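Local coordinates for Pre-mRNA-processing-splicing factor 8 (Cryptococcus neoformans var. grubii serotype A, PDB 6MX6), which carries, in the part modelled here, an intein that probably excises itself from the spliceosomal host protein by protein splicing, at residues C5-G9 with L63-H69; L12-D16 with D29-G33; N68-S72 with L171-N175; L71-E76 with Q115-F120. All blocks are in the same frame, centred on the assembly; numbering follows the deposited sequence.

Interaction 1. Residues C5-G9 with L63-H69; sequences CLQNG and LVCTHNH
Cys5, the first modelled residue, presents its backbone nitrogen to two acceptors: Cys5 N donates to His69 ND1 at 2.9 Å, in the plane of the imidazole, and to Thr66 OG1 at 3.2 Å. Its carbonyl turns to the other backbone, where Cys5 O receives Thr66 N at 3.0 Å, while the CA-to-CB bond points away overall. Leu6, extended at phi/psi -123/151°, forms a single bridge with Cys65 (CA to CA 4.4 Å), the short strands running in opposite directions. In the mt rotamer Leu6 places CD2 over one face of the His69 ring, a CH-pi contact 3.9 Å from the centroid, and also 3.8 Å from Cys65 CB and 4.0 Å from Leu63 CD1. Gln7 closes the pairing with Gln7 N to Val64 O at 2.9 Å; its side chain passes Val64, OE1 to CB 3.6 Å, and its amide bonds to Thr152. After Gln7 the chain diverges.

Residues Thr66 to His69 make a type I beta turn, with His69 N to Thr66 O at 3.0 Å. Thr66 OG1 (chi1 p) donates to Asn68 OD1 at 2.9 Å, and His69 has chi1 t. Threonine and histidine three positions apart, both bound to the nitrogen of the first cysteine, match the block B TxxH motif of inteins, which in relatives polarises the N-terminal splice junction, consistent with the N-terminal part of the splicing site of a Hint-fold intein.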
# COMPACT_ATOMS: atom_id res chain seq x y z
N CYS A 5 1.06 5.75 -5.67
CA CYS A 5 1.37 6.80 -4.71
C CYS A 5 0.28 6.89 -3.63
O CYS A 5 -0.83 6.42 -3.86
CB CYS A 5 1.53 8.10 -5.45
SG CYS A 5 2.19 7.80 -7.10
N LEU A 6 0.58 7.52 -2.49
CA LEU A 6 -0.25 7.40 -1.30
C LEU A 6 -0.73 8.76 -0.82
O LEU A 6 -0.05 9.77 -0.97
CB LEU A 6 0.52 6.72 -0.16
CG LEU A 6 1.05 5.33 -0.46
CD1 LEU A 6 1.87 4.85 0.73
CD2 LEU A 6 -0.10 4.37 -0.72
N GLN A 7 -1.91 8.77 -0.18
CA GLN A 7 -2.43 10.01 0.36
C GLN A 7 -1.50 10.57 1.42
O GLN A 7 -0.97 9.82 2.25
CB GLN A 7 -3.81 9.82 0.97
CG GLN A 7 -4.45 11.13 1.40
CD GLN A 7 -5.86 10.94 1.90
OE1 GLN A 7 -6.10 10.19 2.84
NE2 GLN A 7 -6.82 11.62 1.27
N ASN A 8 -1.29 11.88 1.38
CA ASN A 8 -0.52 12.53 2.44
C ASN A 8 -1.11 12.21 3.80
O ASN A 8 -2.33 12.21 3.99
CB ASN A 8 -0.48 14.04 2.22
CG ASN A 8 0.51 14.45 1.14
OD1 ASN A 8 1.03 13.61 0.40
ND2 ASN A 8 0.77 15.74 1.03
N GLY A 9 -0.23 11.97 4.76
CA GLY A 9 -0.63 11.57 6.09
C GLY A 9 -0.60 10.08 6.32
O GLY A 9 -0.84 9.63 7.45
N LEU A 63 -6.67 2.49 3.48
CA LEU A 63 -5.56 2.81 2.58
C LEU A 63 -6.09 3.71 1.47
O LEU A 63 -7.03 3.34 0.77
CB LEU A 63 -4.95 1.54 1.99
CG LEU A 63 -3.79 1.75 1.01
CD1 LEU A 63 -2.61 2.40 1.75
CD2 LEU A 63 -3.40 0.44 0.36
N VAL A 64 -5.49 4.89 1.29
CA VAL A 64 -5.98 5.84 0.30
C VAL A 64 -4.86 6.12 -0.69
O VAL A 64 -3.77 6.52 -0.28
CB VAL A 64 -6.49 7.14 0.94
CG1 VAL A 64 -7.08 8.05 -0.11
CG2 VAL A 64 -7.55 6.84 2.02
N CYS A 65 -5.11 5.90 -1.98
CA CYS A 65 -4.01 5.89 -2.93
C CYS A 65 -4.48 6.20 -4.35
O CYS A 65 -5.67 6.20 -4.66
CB CYS A 65 -3.27 4.56 -2.87
SG CYS A 65 -4.32 3.17 -3.34
N THR A 66 -3.52 6.47 -5.24
CA THR A 66 -3.86 6.86 -6.60
C THR A 66 -4.35 5.67 -7.42
O THR A 66 -4.12 4.50 -7.08
CB THR A 66 -2.66 7.47 -7.33
OG1 THR A 66 -1.57 6.55 -7.28
CG2 THR A 66 -2.27 8.78 -6.70
N HIS A 67 -5.00 5.99 -8.54
CA HIS A 67 -5.55 4.96 -9.41
C HIS A 67 -4.47 4.05 -9.99
O HIS A 67 -4.74 2.89 -10.29
CB HIS A 67 -6.36 5.60 -10.54
CG HIS A 67 -5.52 6.39 -11.50
ND1 HIS A 67 -5.13 5.90 -12.73
CD2 HIS A 67 -4.99 7.64 -11.40
CE1 HIS A 67 -4.40 6.81 -13.35
NE2 HIS A 67 -4.30 7.87 -12.57
N ASN A 68 -3.25 4.55 -10.16
CA ASN A 68 -2.19 3.72 -10.72
C ASN A 68 -1.32 3.08 -9.65
O ASN A 68 -0.34 2.40 -9.99
CB ASN A 68 -1.32 4.54 -11.69
CG ASN A 68 -0.71 5.76 -11.05
OD1 ASN A 68 -1.28 6.34 -10.12
ND2 ASN A 68 0.44 6.18 -11.54
N HIS A 69 -1.65 3.28 -8.38
CA HIS A 69 -0.88 2.65 -7.32
C HIS A 69 -1.00 1.14 -7.41
O HIS A 69 -2.04 0.60 -7.78
CB HIS A 69 -1.37 3.14 -5.97
CG HIS A 69 -0.56 2.64 -4.83
ND1 HIS A 69 0.72 3.07 -4.57
CD2 HIS A 69 -0.85 1.72 -3.87
CE1 HIS A 69 1.19 2.44 -3.51
NE2 HIS A 69 0.25 1.62 -3.06

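Interaction 2. Residues L12-D16 with D29-G33; sequences LLRAD and DQLLG
Two main-chain hydrogen bonds define this contact: Leu32 N donates to Leu13 O at 3.0 Å (angle 149°), and Ala15 N to Gln30 O at 3.0 Å (156°). Between them Arg14 and Leu31 are bridged, CA to CA 4.1 Å, and two CA-H...O contacts of 3.5 Å, Leu31 CA to Leu13 O and Arg14 CA to Gln30 O, reinforce the pair. The bonds follow the antiparallel non-hydrogen-bonded pattern, the backbones crossing obliquely. The backbone is extended at Leu13 and Arg14, then bends at Ala15 (-60/-23°), so the pairing stays a single bridge.

Further out, Arg14, with chi1 m and chi2 and chi3 t, reaches back so that NH1 lies 3.4 Å from Asp29 OD2, a salt bridge whose hydrogen bond is weak; the same OD2 accepts from Gln26 N.

Leu32 (chi1 t) points toward residues 12-16, its CB 4.0 Å from Leu13 CB, and Ala15 CB meets Gln30 CB at 3.7 Å. Both leucines also touch Leu166, whereas Leu31 turns to Phe157 and Val159. This joins the end of strand 11-13, paired with 19-21 in a hairpin sheet, to edge strand 30-32 of the four-stranded sheet, a structural beta bridge between two sheets of the Hint fold.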
# COMPACT_ATOMS: atom_id res chain seq x y z
N LEU A 12 4.21 5.50 7.61
CA LEU A 12 5.11 4.43 7.22
C LEU A 12 6.14 4.20 8.31
O LEU A 12 6.27 4.99 9.25
CB LEU A 12 5.81 4.78 5.90
CG LEU A 12 4.87 5.31 4.82
CD1 LEU A 12 5.64 5.75 3.59
CD2 LEU A 12 3.86 4.23 4.45
N LEU A 13 6.89 3.11 8.17
CA LEU A 13 7.93 2.73 9.13
C LEU A 13 9.31 2.99 8.54
O LEU A 13 9.62 2.50 7.45
CB LEU A 13 7.80 1.25 9.52
CG LEU A 13 6.57 0.89 10.35
CD1 LEU A 13 6.52 -0.60 10.64
CD2 LEU A 13 6.55 1.69 11.64
N ARG A 14 10.12 3.76 9.25
CA ARG A 14 11.53 3.86 8.92
C ARG A 14 12.23 2.53 9.21
O ARG A 14 11.73 1.68 9.94
CB ARG A 14 12.21 4.97 9.73
CG ARG A 14 11.80 6.38 9.37
CD ARG A 14 12.69 7.38 10.08
NE ARG A 14 12.27 8.76 9.86
CZ ARG A 14 12.57 9.47 8.78
NH1 ARG A 14 13.29 8.92 7.81
NH2 ARG A 14 12.14 10.72 8.67
N ALA A 15 13.43 2.38 8.65
CA ALA A 15 14.19 1.14 8.86
C ALA A 15 14.49 0.89 10.33
O ALA A 15 14.70 -0.27 10.71
CB ALA A 15 15.49 1.17 8.06
N ASP A 16 14.50 1.93 11.16
CA ASP A 16 14.78 1.77 12.58
C ASP A 16 13.52 1.53 13.41
O ASP A 16 13.62 1.40 14.63
CB ASP A 16 15.53 3.00 13.12
CG ASP A 16 14.67 4.26 13.15
OD1 ASP A 16 13.58 4.26 12.55
OD2 ASP A 16 15.10 5.25 13.77
N ASP A 29 16.13 8.09 1.95
CA ASP A 29 15.63 7.67 3.26
C ASP A 29 15.50 6.15 3.34
O ASP A 29 15.19 5.47 2.35
CB ASP A 29 14.28 8.33 3.56
CG ASP A 29 14.41 9.57 4.42
OD1 ASP A 29 15.55 9.85 4.85
OD2 ASP A 29 13.40 10.26 4.66
N GLN A 30 15.73 5.62 4.53
CA GLN A 30 15.67 4.18 4.77
C GLN A 30 14.32 3.83 5.38
O GLN A 30 13.94 4.37 6.42
CB GLN A 30 16.82 3.74 5.68
CG GLN A 30 18.21 4.01 5.10
CD GLN A 30 18.46 3.23 3.81
OE1 GLN A 30 18.70 2.03 3.84
NE2 GLN A 30 18.39 3.93 2.68
N LEU A 31 13.60 2.93 4.71
CA LEU A 31 12.31 2.40 5.14
C LEU A 31 12.45 0.93 5.50
O LEU A 31 13.43 0.27 5.17
CB LEU A 31 11.26 2.56 4.04
CG LEU A 31 11.04 3.97 3.53
CD1 LEU A 31 10.02 3.93 2.41
CD2 LEU A 31 10.58 4.86 4.67
N LEU A 32 11.41 0.41 6.15
CA LEU A 32 11.42 -0.97 6.61
C LEU A 32 10.75 -1.88 5.59
O LEU A 32 9.60 -1.64 5.19
CB LEU A 32 10.73 -1.06 7.97
CG LEU A 32 10.81 -2.42 8.66
CD1 LEU A 32 12.24 -2.93 8.66
CD2 LEU A 32 10.26 -2.28 10.07
N GLY A 33 11.47 -2.92 5.16
CA GLY A 33 10.93 -3.93 4.28
C GLY A 33 10.17 -5.00 5.03
O GLY A 33 10.26 -5.13 6.26

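Interaction 3. Residues N68-S72 with L171-N175; sequences NHILS and LVLHN
Ile70 lays CG2 over one face of the His174 ring, a CH-pi contact 4.0 Å from the centroid, while its CD1 approaches CE1 of that ring at 3.7 Å. Ser72 OG, at the ring edge and bonded to Asp100, lies 3.3 Å from His174 CB. With chi1 t, His174 turns ND1 back to donate to Asn175 O at 3.1 Å.

Strands 70-72 and 172-174 run roughly antiparallel, at 147° with axes 5.6 Å apart, yet waters, not direct hydrogen bonds, join them; the nearest CA pair, Ser72 and His174, is 5.9 Å apart. Water 1 hydrogen-bonds to His69 NE2 (2.8 Å), donates to Ile70 O (2.7 Å) and accepts from His174 N (2.9 Å). Water 2 links Ser72 N (3.0 Å) with Val172 O (2.8 Å), and water 3 joins Ser72 O (2.9 Å) to that Val172 O (2.8 Å).

His69 CE1 sits 3.0 Å from His174 O, with its ND1 committed to Cys5 N. His174 and Asn175, which ends the modelled chain, fit the last two residues of an intein (block G), where asparagine cyclisation probably cleaves the C-terminal splice junction, consistent with the N- and C-terminal parts of the splicing site meeting here.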
# COMPACT_ATOMS: atom_id res chain seq x y z
N ASN A 68 -3.25 4.55 -10.16
CA ASN A 68 -2.19 3.72 -10.72
C ASN A 68 -1.32 3.08 -9.65
O ASN A 68 -0.34 2.40 -9.99
CB ASN A 68 -1.32 4.54 -11.69
CG ASN A 68 -0.71 5.76 -11.05
OD1 ASN A 68 -1.28 6.34 -10.12
ND2 ASN A 68 0.44 6.18 -11.54
N HIS A 69 -1.65 3.28 -8.38
CA HIS A 69 -0.88 2.65 -7.32
C HIS A 69 -1.00 1.14 -7.41
O HIS A 69 -2.04 0.60 -7.78
CB HIS A 69 -1.37 3.14 -5.97
CG HIS A 69 -0.56 2.64 -4.83
ND1 HIS A 69 0.72 3.07 -4.57
CD2 HIS A 69 -0.85 1.72 -3.87
CE1 HIS A 69 1.19 2.44 -3.51
NE2 HIS A 69 0.25 1.62 -3.06
N ILE A 70 0.10 0.45 -7.11
CA ILE A 70 0.15 -1.01 -7.21
C ILE A 70 -0.13 -1.59 -5.83
O ILE A 70 0.56 -1.25 -4.86
CB ILE A 70 1.51 -1.48 -7.74
CG1 ILE A 70 1.76 -0.94 -9.14
CG2 ILE A 70 1.58 -3.00 -7.72
CD1 ILE A 70 3.20 -1.09 -9.60
N LEU A 71 -1.12 -2.47 -5.74
CA LEU A 71 -1.40 -3.22 -4.53
C LEU A 71 -0.66 -4.55 -4.57
O LEU A 71 -0.73 -5.28 -5.57
CB LEU A 71 -2.90 -3.48 -4.39
CG LEU A 71 -3.81 -2.26 -4.53
CD1 LEU A 71 -5.27 -2.68 -4.59
CD2 LEU A 71 -3.57 -1.29 -3.39
N SER A 72 0.06 -4.86 -3.49
CA SER A 72 0.67 -6.17 -3.32
C SER A 72 -0.30 -7.04 -2.53
O SER A 72 -0.66 -6.70 -1.40
CB SER A 72 2.01 -6.06 -2.59
OG SER A 72 2.99 -5.50 -3.44
N LEU A 171 1.04 -3.34 7.39
CA LEU A 171 0.49 -3.58 6.06
C LEU A 171 1.60 -3.44 5.03
O LEU A 171 2.39 -2.49 5.08
CB LEU A 171 -0.63 -2.58 5.77
CG LEU A 171 -1.29 -2.66 4.40
CD1 LEU A 171 -2.04 -3.96 4.25
CD2 LEU A 171 -2.22 -1.47 4.18
N VAL A 172 1.69 -4.40 4.11
CA VAL A 172 2.74 -4.42 3.11
C VAL A 172 2.29 -3.61 1.90
O VAL A 172 1.25 -3.89 1.30
CB VAL A 172 3.10 -5.86 2.71
CG1 VAL A 172 4.11 -5.85 1.55
CG2 VAL A 172 3.67 -6.62 3.92
N LEU A 173 3.10 -2.62 1.53
CA LEU A 173 2.82 -1.68 0.46
C LEU A 173 3.88 -1.83 -0.63
O LEU A 173 5.02 -2.21 -0.36
CB LEU A 173 2.83 -0.24 0.99
CG LEU A 173 1.76 0.09 2.03
CD1 LEU A 173 2.06 1.43 2.69
CD2 LEU A 173 0.36 0.06 1.38
N HIS A 174 3.49 -1.51 -1.86
CA HIS A 174 4.34 -1.54 -3.04
C HIS A 174 4.57 -0.13 -3.56
O HIS A 174 3.73 0.76 -3.37
CB HIS A 174 3.68 -2.39 -4.14
CG HIS A 174 4.58 -2.69 -5.30
ND1 HIS A 174 4.93 -1.73 -6.24
CD2 HIS A 174 5.16 -3.84 -5.70
CE1 HIS A 174 5.71 -2.29 -7.15
NE2 HIS A 174 5.86 -3.56 -6.85
N ASN A 175 5.73 0.08 -4.21
CA ASN A 175 6.00 1.30 -4.98
C ASN A 175 4.76 1.90 -5.63
O ASN A 175 4.20 1.31 -6.56
CB ASN A 175 7.02 1.03 -6.10
CG ASN A 175 8.42 0.88 -5.59
OD1 ASN A 175 8.63 0.58 -4.42
ND2 ASN A 175 9.39 1.10 -6.46
O HOH W 1 0.63 -0.98 -2.15
O HOH W 2 -0.25 -3.27 -1.02
O HOH W 3 -0.90 -5.65 1.25

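Interaction 4. Residues L71-E76 with Q115-F120; sequences LSMYKE and QKYKLF
Strands 71-76 and 117-120 are antiparallel neighbours with a marked twist, their axes 4.5 Å apart at closest and inclined at 131°. Tyr74 and Lys118 form the hydrogen-bonded pair (CA to CA 5.2 Å), with Tyr74 N to Lys118 O and Lys118 N to Tyr74 O both 2.8 Å. Lys75 and Tyr117 are the non-hydrogen-bonded pair, CA to CA 4.5 Å, and Glu76 N to Lys116 O at 3.1 Å prolongs the ladder. At the other end water 3 bridges the strands, bonding to Ser72 O (2.9 Å) and accepting from Phe120 N (3.0 Å).

On the face carrying Tyr74 and Lys118, the Tyr74 ring edge points to the face of Phe120 (chi1 p), centroids 4.6 Å apart and planes at 64°. There, too, Lys118 NZ makes a salt bridge to Glu76 OE2 at 3.0 Å. On the other face Lys75, extended with chi1 to chi3 t, sets CG over the Tyr117 ring, a CH-pi contact 4.1 Å from the centroid. Met73 SD makes an oblique Met-aromatic contact with that ring (5.1 Å to the centroid), and Met73 CE packs 3.7 Å from Tyr117 CB and 3.9 Å from Leu119 CD2.

These strands are interior to the six-stranded antiparallel sheet: 96-102 flanks 70-76, 139-147 flanks 117-120, and helix 103-108 packs on Leu71 and Met73 through Val103 and Phe106.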
# COMPACT_ATOMS: atom_id res chain seq x y z
N LEU A 71 -1.12 -2.47 -5.74
CA LEU A 71 -1.40 -3.22 -4.53
C LEU A 71 -0.66 -4.55 -4.57
O LEU A 71 -0.73 -5.28 -5.57
CB LEU A 71 -2.90 -3.48 -4.39
CG LEU A 71 -3.81 -2.26 -4.53
CD1 LEU A 71 -5.27 -2.68 -4.59
CD2 LEU A 71 -3.57 -1.29 -3.39
N SER A 72 0.06 -4.86 -3.49
CA SER A 72 0.67 -6.17 -3.32
C SER A 72 -0.30 -7.04 -2.53
O SER A 72 -0.66 -6.70 -1.40
CB SER A 72 2.01 -6.06 -2.59
OG SER A 72 2.99 -5.50 -3.44
N MET A 73 -0.74 -8.14 -3.14
CA MET A 73 -1.83 -8.93 -2.63
C MET A 73 -1.45 -10.40 -2.63
O MET A 73 -0.43 -10.81 -3.20
CB MET A 73 -3.10 -8.71 -3.46
CG MET A 73 -3.26 -7.29 -3.98
SD MET A 73 -4.95 -6.89 -4.47
CE MET A 73 -5.76 -6.88 -2.88
N TYR A 74 -2.30 -11.18 -1.97
CA TYR A 74 -2.31 -12.63 -2.07
C TYR A 74 -3.61 -13.05 -2.74
O TYR A 74 -4.68 -12.55 -2.38
CB TYR A 74 -2.20 -13.28 -0.69
CG TYR A 74 -0.79 -13.51 -0.21
CD1 TYR A 74 -0.02 -14.54 -0.73
CD2 TYR A 74 -0.23 -12.70 0.76
CE1 TYR A 74 1.28 -14.75 -0.29
CE2 TYR A 74 1.06 -12.90 1.21
CZ TYR A 74 1.81 -13.92 0.68
OH TYR A 74 3.10 -14.12 1.12
N LYS A 75 -3.52 -13.94 -3.71
CA LYS A 75 -4.68 -14.45 -4.42
C LYS A 75 -4.87 -15.93 -4.10
O LYS A 75 -3.90 -16.69 -4.03
CB LYS A 75 -4.51 -14.26 -5.93
CG LYS A 75 -5.77 -14.53 -6.73
CD LYS A 75 -5.49 -14.34 -8.22
CE LYS A 75 -6.72 -14.65 -9.05
NZ LYS A 75 -6.48 -15.79 -9.97
N GLU A 76 -6.13 -16.33 -3.91
CA GLU A 76 -6.44 -17.71 -3.55
C GLU A 76 -6.13 -18.66 -4.70
O GLU A 76 -6.21 -18.30 -5.88
CB GLU A 76 -7.91 -17.83 -3.15
CG GLU A 76 -8.39 -16.76 -2.18
CD GLU A 76 -9.18 -17.33 -1.00
OE1 GLU A 76 -8.71 -18.30 -0.37
OE2 GLU A 76 -10.27 -16.79 -0.71
N GLN A 115 -12.95 -10.71 -4.55
CA GLN A 115 -12.91 -11.36 -3.24
C GLN A 115 -11.80 -12.41 -3.12
O GLN A 115 -11.50 -12.83 -2.00
CB GLN A 115 -14.27 -12.01 -2.94
CG GLN A 115 -14.58 -13.19 -3.84
CD GLN A 115 -16.00 -13.68 -3.71
OE1 GLN A 115 -16.85 -13.01 -3.11
NE2 GLN A 115 -16.28 -14.85 -4.29
N LYS A 116 -11.20 -12.83 -4.23
CA LYS A 116 -10.09 -13.77 -4.19
C LYS A 116 -8.78 -13.12 -3.75
O LYS A 116 -7.84 -13.84 -3.39
CB LYS A 116 -9.87 -14.41 -5.57
CG LYS A 116 -11.06 -15.19 -6.09
CD LYS A 116 -10.84 -15.61 -7.55
CE LYS A 116 -11.99 -16.45 -8.07
NZ LYS A 116 -11.74 -16.91 -9.47
N TYR A 117 -8.70 -11.80 -3.79
CA TYR A 117 -7.47 -11.08 -3.49
C TYR A 117 -7.52 -10.52 -2.08
O TYR A 117 -8.56 -10.02 -1.64
CB TYR A 117 -7.26 -9.92 -4.47
CG TYR A 117 -7.07 -10.32 -5.92
CD1 TYR A 117 -8.15 -10.70 -6.70
CD2 TYR A 117 -5.81 -10.27 -6.50
CE1 TYR A 117 -7.97 -11.04 -8.03
CE2 TYR A 117 -5.63 -10.61 -7.82
CZ TYR A 117 -6.71 -10.99 -8.58
OH TYR A 117 -6.53 -11.33 -9.90
N LYS A 118 -6.39 -10.59 -1.39
CA LYS A 118 -6.30 -10.09 -0.03
C LYS A 118 -5.06 -9.22 0.13
O LYS A 118 -4.00 -9.54 -0.41
CB LYS A 118 -6.27 -11.25 0.97
CG LYS A 118 -7.59 -12.02 1.01
CD LYS A 118 -7.36 -13.51 1.14
CE LYS A 118 -8.69 -14.25 1.25
NZ LYS A 118 -9.54 -14.01 0.06
N LEU A 119 -5.21 -8.11 0.86
CA LEU A 119 -4.06 -7.40 1.37
C LEU A 119 -3.42 -8.22 2.49
O LEU A 119 -3.99 -9.20 2.98
CB LEU A 119 -4.46 -6.01 1.86
CG LEU A 119 -5.03 -5.08 0.79
CD1 LEU A 119 -5.64 -3.83 1.44
CD2 LEU A 119 -3.93 -4.68 -0.18
N PHE A 120 -2.21 -7.84 2.91
CA PHE A 120 -1.58 -8.62 3.96
C PHE A 120 -0.57 -7.79 4.73
O PHE A 120 -0.07 -6.76 4.26
CB PHE A 120 -0.90 -9.88 3.40
CG PHE A 120 0.23 -9.61 2.46
CD1 PHE A 120 -0.02 -9.32 1.13
CD2 PHE A 120 1.54 -9.68 2.89
CE1 PHE A 120 1.03 -9.09 0.25
CE2 PHE A 120 2.59 -9.45 2.02
CZ PHE A 120 2.33 -9.16 0.69
O HOH W 3 -0.90 -5.65 1.25

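From the N terminus, interaction 1 closes the first loop, joining strand 6-7 of the four-stranded sheet to edge strand 63-65 of the six-stranded one. Interaction 2 nests inside it, tying the 11-13 hairpin to strand 30-32, and touches it through Leu6 and Leu12. Interaction 3 opens where interaction 1 ends, sharing Asn68 and His69, and spans to the C terminus, setting strand 172-174 beside strand 70-76. Interaction 4 starts on that strand, sharing Leu71 and Ser72, and closes at 115-120 within the span of interaction 3, inside the six-stranded sheet. Water 3 and a probable Val172 N to Phe120 O hydrogen bond (2.9 Å) connect them. Interactions 2 and 4 flank the chain's centre.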